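Long-range contacts in IroE protein (Escherichia coli, PDB 2GZS), which hydrolyses the cyclic trilactone siderophore enterobactin and its glucosylated derivatives, usually cutting once to leave linear trimers: residues 48-53 against 83-88; 52-57 against 249-254. All blocks are in the same frame, centred on the assembly; numbering follows the deposited sequence.

Interaction 1 of 2, residues 48-53 against 83-88; sequences MLDGNA and LPFDLN
With CG beside the backbone N in both residues (chi1 -66° in D50, -60° in F85), the first torsions start the carboxylate and the phenyl ring on their way to each other. The contact belongs to the alpha/beta-hydrolase fold of the esterase D family: D50 stands at the turn between strand 43-48 and helix 51-57, and the loop 83-86 lies across that turn before helix 87-93 begins. D50 OD1 meets the edge of the F85 ring in its plane, 3.4 Å from CD1, and the carboxylate is turned 72° against the ring. A53 comes in over a face of the same ring: its CB makes a CH-pi contact 4.0 Å from the F85 centroid and also touches P84 CB at 4.1 Å.

No direct hydrogen bond joins the two segments; two waters bridge them. One donates to D50 OD1 at 2.8 Å and accepts from the backbone N of D86, so, through this water, OD1 ties the turn to D86, whose side chain caps helix 87-93. OD1 also forms a salt bridge with R90, which lines the pocket holding the bound diisopropyl phosphonate; D50 is thus a probable second-shell support for that arginine. An alanine in place of D50 would probably leave R90 without this carboxylate mate, deprive the bridging water of its acceptor and open a gap at the edge of the F85 ring.

The remaining link is between backbone groups at the start of helix 51-57. The P84 carbonyl O approaches A53 N to 3.3 Å, but at an angle too poor for a bond. Instead, the second water donates to P84 O at 2.7 Å and accepts from N52 N at 3.1 Å.

Interaction 2 of 2, residues 52-57 against 249-254; sequences NAVMDR and PMFNAS
F251 drives its ring from helix 247-262 against A53, V54 and R57 of helix 51-57, its CG held anti to the backbone N (chi1 -175°). The two segments' axes pass 11.0 Å apart at 81°, nearly perpendicular, and this single aromatic side chain bridges much of that separation. Its tip is the buried, well-packed part of the contact: F251 CZ lies 3.8 Å from A53 CB and 4.0 Å from V54 CG2. W146 and H148, the latter next to S149, the probable nucleophile, meet the ring edge-to-face. The F251 side chain lies in the alpha/beta-hydrolase core, about 7 Å (nearest side-chain atoms) from S149.

Toward the partly exposed side the character changes. The R57 chain, extended from CG to NE, crosses F251 at about a right angle, and its guanidinium is tilted 66° from the ring. R57 CD and NE each lie 3.6 Å from F251 CD2. N252, one residue further on, places its OD1 3.0 Å from R57 CD and 3.1 Å from R57 NE, at the edge of the guanidinium. Within helix 51-57, exposed D56 is linked to R57 by a long salt bridge of charges alone, OD2 4.0 Å from NH1 and well out of the guanidinium plane.

The apolar contacts probably help to set the spacing of the helices, while on the R57 side the ring meets both aliphatic carbon and part of a charged group, with N252 OD1 close to NE.

Both interactions use helix 51-57, which packs against the loop before helix 87-93 in interaction 1 and against helix 247-262 in interaction 2. A53 is shared by both, and the two phenylalanines also meet directly, F85 CE1 lying 3.9 Å from F251 CE1. D50 CB, too, packs on F251. Interaction 1 is partly buried, its outer residues exposed, and depends on bridging waters and a carboxylate paired with R90, a residue of the ligand pocket. Interaction 2 is more buried, joining an apolar tip of F251 to an arginine and an asparagine on its partly exposed side. Together they set the start of helix 51-57 against two adjoining aromatic rings near the active site.

Interaction 1 of 2, residues 48-53 against 83-88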
loop_
_atom_site.group_PDB
_atom_site.type_symbol
_atom_site.label_atom_id
_atom_site.label_comp_id
_atom_site.label_asym_id
_atom_site.label_seq_id
_atom_site.Cartn_x
_atom_site.Cartn_y
_atom_site.Cartn_z
HETATM N N MSE A 48 4.003 -2.507 0.591
HETATM C CA MSE A 48 3.222 -2.065 1.739
HETATM C C MSE A 48 3.938 -0.945 2.476
HETATM O O MSE A 48 5.088 -1.059 2.870
HETATM C CB MSE A 48 3.057 -3.277 2.706
HETATM C CG MSE A 48 2.349 -4.419 1.894
HETATM SE SE MSE A 48 1.779 -5.891 3.044
HETATM C CE MSE A 48 3.536 -5.532 3.679
ATOM N N LEU A 49 3.187 0.180 2.624
ATOM C CA LEU A 49 3.799 1.277 3.379
ATOM C C LEU A 49 3.780 1.024 4.900
ATOM O O LEU A 49 3.238 0.033 5.391
ATOM C CB LEU A 49 3.024 2.558 3.068
ATOM C CG LEU A 49 2.936 2.944 1.579
ATOM C CD1 LEU A 49 2.447 4.412 1.461
ATOM C CD2 LEU A 49 4.073 2.674 0.681
ATOM N N ASP A 50 4.383 1.923 5.665
ATOM C CA ASP A 50 4.560 1.714 7.097
ATOM C C ASP A 50 5.157 0.355 7.397
ATOM O O ASP A 50 4.657 -0.395 8.235
ATOM C CB ASP A 50 3.221 1.940 7.839
ATOM C CG ASP A 50 2.789 3.407 7.750
ATOM O OD1 ASP A 50 3.685 4.288 7.926
ATOM O OD2 ASP A 50 1.567 3.573 7.545
ATOM N N GLY A 51 6.228 0.038 6.673
ATOM C CA GLY A 51 6.707 -1.355 6.666
ATOM C C GLY A 51 7.168 -1.787 8.005
ATOM O O GLY A 51 7.114 -3.017 8.250
ATOM N N ASN A 52 7.690 -0.962 8.898
ATOM C CA ASN A 52 8.141 -1.438 10.202
ATOM C C ASN A 52 6.935 -2.018 10.963
ATOM O O ASN A 52 7.045 -3.083 11.583
ATOM C CB ASN A 52 8.742 -0.347 11.074
ATOM C CG ASN A 52 9.891 0.376 10.431
ATOM O OD1 ASN A 52 11.075 0.187 10.710
ATOM N ND2 ASN A 52 9.545 1.211 9.489
ATOM N N ALA A 53 5.800 -1.366 10.867
ATOM C CA ALA A 53 4.605 -1.777 11.646
ATOM C C ALA A 53 4.015 -3.027 11.051
ATOM O O ALA A 53 3.565 -3.938 11.744
ATOM C CB ALA A 53 3.570 -0.633 11.639
ATOM N N LEU A 83 11.124 2.298 16.119
ATOM C CA LEU A 83 9.708 2.420 16.424
ATOM C C LEU A 83 8.863 1.907 15.269
ATOM O O LEU A 83 9.348 1.702 14.149
ATOM C CB LEU A 83 9.448 3.917 16.640
ATOM C CG LEU A 83 10.394 4.495 17.717
ATOM C CD1 LEU A 83 10.314 6.006 17.623
ATOM C CD2 LEU A 83 10.055 3.983 19.097
ATOM N N PRO A 84 7.597 1.622 15.456
ATOM C CA PRO A 84 6.780 1.068 14.381
ATOM C C PRO A 84 6.492 2.050 13.247
ATOM O O PRO A 84 6.248 1.608 12.106
ATOM C CB PRO A 84 5.469 0.675 15.067
ATOM C CG PRO A 84 5.540 1.099 16.481
ATOM C CD PRO A 84 6.886 1.686 16.764
ATOM N N PHE A 85 6.534 3.346 13.539
ATOM C CA PHE A 85 6.358 4.368 12.499
ATOM C C PHE A 85 7.444 5.413 12.575
ATOM O O PHE A 85 8.012 5.734 13.619
ATOM C CB PHE A 85 4.979 5.084 12.623
ATOM C CG PHE A 85 3.826 4.123 12.504
ATOM C CD1 PHE A 85 3.181 3.879 11.290
ATOM C CD2 PHE A 85 3.371 3.441 13.633
ATOM C CE1 PHE A 85 2.144 2.967 11.229
ATOM C CE2 PHE A 85 2.335 2.518 13.540
ATOM C CZ PHE A 85 1.675 2.274 12.354
ATOM N N ASP A 86 7.697 6.012 11.363
ATOM C CA ASP A 86 8.507 7.255 11.387
ATOM C C ASP A 86 7.512 8.340 11.013
ATOM O O ASP A 86 7.190 8.614 9.863
ATOM C CB ASP A 86 9.705 7.197 10.444
ATOM C CG ASP A 86 10.478 8.503 10.394
ATOM O OD1 ASP A 86 10.002 9.583 10.837
ATOM O OD2 ASP A 86 11.604 8.470 9.853
ATOM N N LEU A 87 6.984 8.970 12.070
ATOM C CA LEU A 87 5.824 9.826 11.871
ATOM C C LEU A 87 6.172 11.069 11.039
ATOM O O LEU A 87 5.317 11.472 10.203
ATOM C CB LEU A 87 5.198 10.296 13.221
ATOM C CG LEU A 87 4.642 9.125 14.087
ATOM C CD1 LEU A 87 4.211 9.756 15.432
ATOM C CD2 LEU A 87 3.522 8.373 13.464
ATOM N N ASN A 88 7.364 11.604 11.277
ATOM C CA ASN A 88 7.743 12.753 10.474
ATOM C C ASN A 88 7.936 12.426 8.998
ATOM O O ASN A 88 7.498 13.078 8.063
ATOM C CB ASN A 88 9.065 13.329 10.961
ATOM C CG ASN A 88 9.041 13.894 12.359
ATOM O OD1 ASN A 88 7.953 14.172 12.842
ATOM N ND2 ASN A 88 10.248 14.037 12.897
HETATM O O HOH W 1 6.201 4.695 9.070
HETATM O O HOH W 2 6.991 2.046 9.518
#

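Interaction 2 of 2, residues 52-57 against 249-254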
loop_
_atom_site.group_PDB
_atom_site.type_symbol
_atom_site.label_atom_id
_atom_site.label_comp_id
_atom_site.label_asym_id
_atom_site.label_seq_id
_atom_site.Cartn_x
_atom_site.Cartn_y
_atom_site.Cartn_z
ATOM N N ASN A 52 7.690 -0.962 8.898
ATOM C CA ASN A 52 8.141 -1.438 10.202
ATOM C C ASN A 52 6.935 -2.018 10.963
ATOM O O ASN A 52 7.045 -3.083 11.583
ATOM C CB ASN A 52 8.742 -0.347 11.074
ATOM C CG ASN A 52 9.891 0.376 10.431
ATOM O OD1 ASN A 52 11.075 0.187 10.710
ATOM N ND2 ASN A 52 9.545 1.211 9.489
ATOM N N ALA A 53 5.800 -1.366 10.867
ATOM C CA ALA A 53 4.605 -1.777 11.646
ATOM C C ALA A 53 4.015 -3.027 11.051
ATOM O O ALA A 53 3.565 -3.938 11.744
ATOM C CB ALA A 53 3.570 -0.633 11.639
ATOM N N VAL A 54 4.009 -3.122 9.695
ATOM C CA VAL A 54 3.575 -4.348 9.038
ATOM C C VAL A 54 4.486 -5.501 9.516
ATOM O O VAL A 54 3.931 -6.571 9.892
ATOM C CB VAL A 54 3.648 -4.174 7.512
ATOM C CG1 VAL A 54 3.458 -5.562 6.906
ATOM C CG2 VAL A 54 2.583 -3.197 7.007
HETATM N N MSE A 55 5.789 -5.306 9.505
HETATM C CA MSE A 55 6.645 -6.450 9.926
HETATM C C MSE A 55 6.415 -6.835 11.366
HETATM O O MSE A 55 6.479 -8.040 11.645
HETATM C CB MSE A 55 8.113 -6.119 9.710
HETATM C CG MSE A 55 8.398 -6.002 8.191
HETATM SE SE MSE A 55 8.143 -7.651 7.210
HETATM C CE MSE A 55 9.386 -8.627 8.147
ATOM N N ASP A 56 6.170 -5.892 12.237
ATOM C CA ASP A 56 5.886 -6.224 13.627
ATOM C C ASP A 56 4.599 -7.024 13.732
ATOM O O ASP A 56 4.453 -7.705 14.788
ATOM C CB ASP A 56 5.705 -4.910 14.392
ATOM C CG ASP A 56 5.309 -5.137 15.854
ATOM O OD1 ASP A 56 6.249 -5.263 16.664
ATOM O OD2 ASP A 56 4.102 -5.192 16.188
ATOM N N ARG A 57 3.665 -6.952 12.817
ATOM C CA ARG A 57 2.329 -7.602 12.941
ATOM C C ARG A 57 2.315 -8.853 12.078
ATOM O O ARG A 57 1.335 -9.597 12.135
ATOM C CB ARG A 57 1.252 -6.608 12.498
ATOM C CG ARG A 57 1.051 -5.418 13.417
ATOM C CD ARG A 57 0.358 -4.263 12.725
ATOM N NE ARG A 57 -0.134 -3.273 13.657
ATOM C CZ ARG A 57 0.420 -2.455 14.498
ATOM N NH1 ARG A 57 1.745 -2.412 14.650
ATOM N NH2 ARG A 57 -0.352 -1.639 15.236
ATOM N N PRO A 249 -6.876 -2.262 15.071
ATOM C CA PRO A 249 -7.531 -3.372 14.381
ATOM C C PRO A 249 -7.731 -3.043 12.944
ATOM O O PRO A 249 -7.659 -3.929 12.091
ATOM C CB PRO A 249 -8.875 -3.497 15.151
ATOM C CG PRO A 249 -8.503 -3.040 16.521
ATOM C CD PRO A 249 -7.564 -1.853 16.299
HETATM N N MSE A 250 -8.056 -1.831 12.470
HETATM C CA MSE A 250 -8.183 -1.557 11.066
HETATM C C MSE A 250 -6.858 -1.613 10.293
HETATM O O MSE A 250 -6.912 -2.067 9.150
HETATM C CB MSE A 250 -8.738 -0.101 10.957
HETATM C CG MSE A 250 -8.877 0.280 9.491
HETATM SE SE MSE A 250 -10.244 -0.790 8.576
HETATM C CE MSE A 250 -9.822 -0.024 6.925
ATOM N N PHE A 251 -5.791 -1.135 10.893
ATOM C CA PHE A 251 -4.463 -1.274 10.254
ATOM C C PHE A 251 -4.241 -2.761 9.937
ATOM O O PHE A 251 -3.850 -3.101 8.830
ATOM C CB PHE A 251 -3.369 -0.685 11.152
ATOM C CG PHE A 251 -1.970 -0.686 10.523
ATOM C CD1 PHE A 251 -1.525 0.503 9.963
ATOM C CD2 PHE A 251 -1.167 -1.824 10.535
ATOM C CE1 PHE A 251 -0.254 0.502 9.368
ATOM C CE2 PHE A 251 0.065 -1.801 9.941
ATOM C CZ PHE A 251 0.575 -0.633 9.380
ATOM N N ASN A 252 -4.498 -3.562 10.970
ATOM C CA ASN A 252 -4.297 -5.015 10.833
ATOM C C ASN A 252 -5.207 -5.600 9.791
ATOM O O ASN A 252 -4.826 -6.341 8.888
ATOM C CB ASN A 252 -4.670 -5.713 12.158
ATOM C CG ASN A 252 -3.589 -5.596 13.203
ATOM O OD1 ASN A 252 -2.498 -5.135 12.854
ATOM N ND2 ASN A 252 -3.914 -5.995 14.424
ATOM N N ALA A 253 -6.524 -5.339 9.895
ATOM C CA ALA A 253 -7.490 -5.919 8.989
ATOM C C ALA A 253 -7.212 -5.604 7.541
ATOM O O ALA A 253 -7.328 -6.436 6.626
ATOM C CB ALA A 253 -8.913 -5.419 9.331
ATOM N N SER A 254 -6.902 -4.330 7.290
ATOM C CA SER A 254 -6.761 -3.907 5.889
ATOM C C SER A 254 -5.435 -4.489 5.309
ATOM O O SER A 254 -5.545 -4.935 4.169
ATOM C CB SER A 254 -6.854 -2.373 5.830
ATOM O OG SER A 254 -5.740 -1.744 6.416
#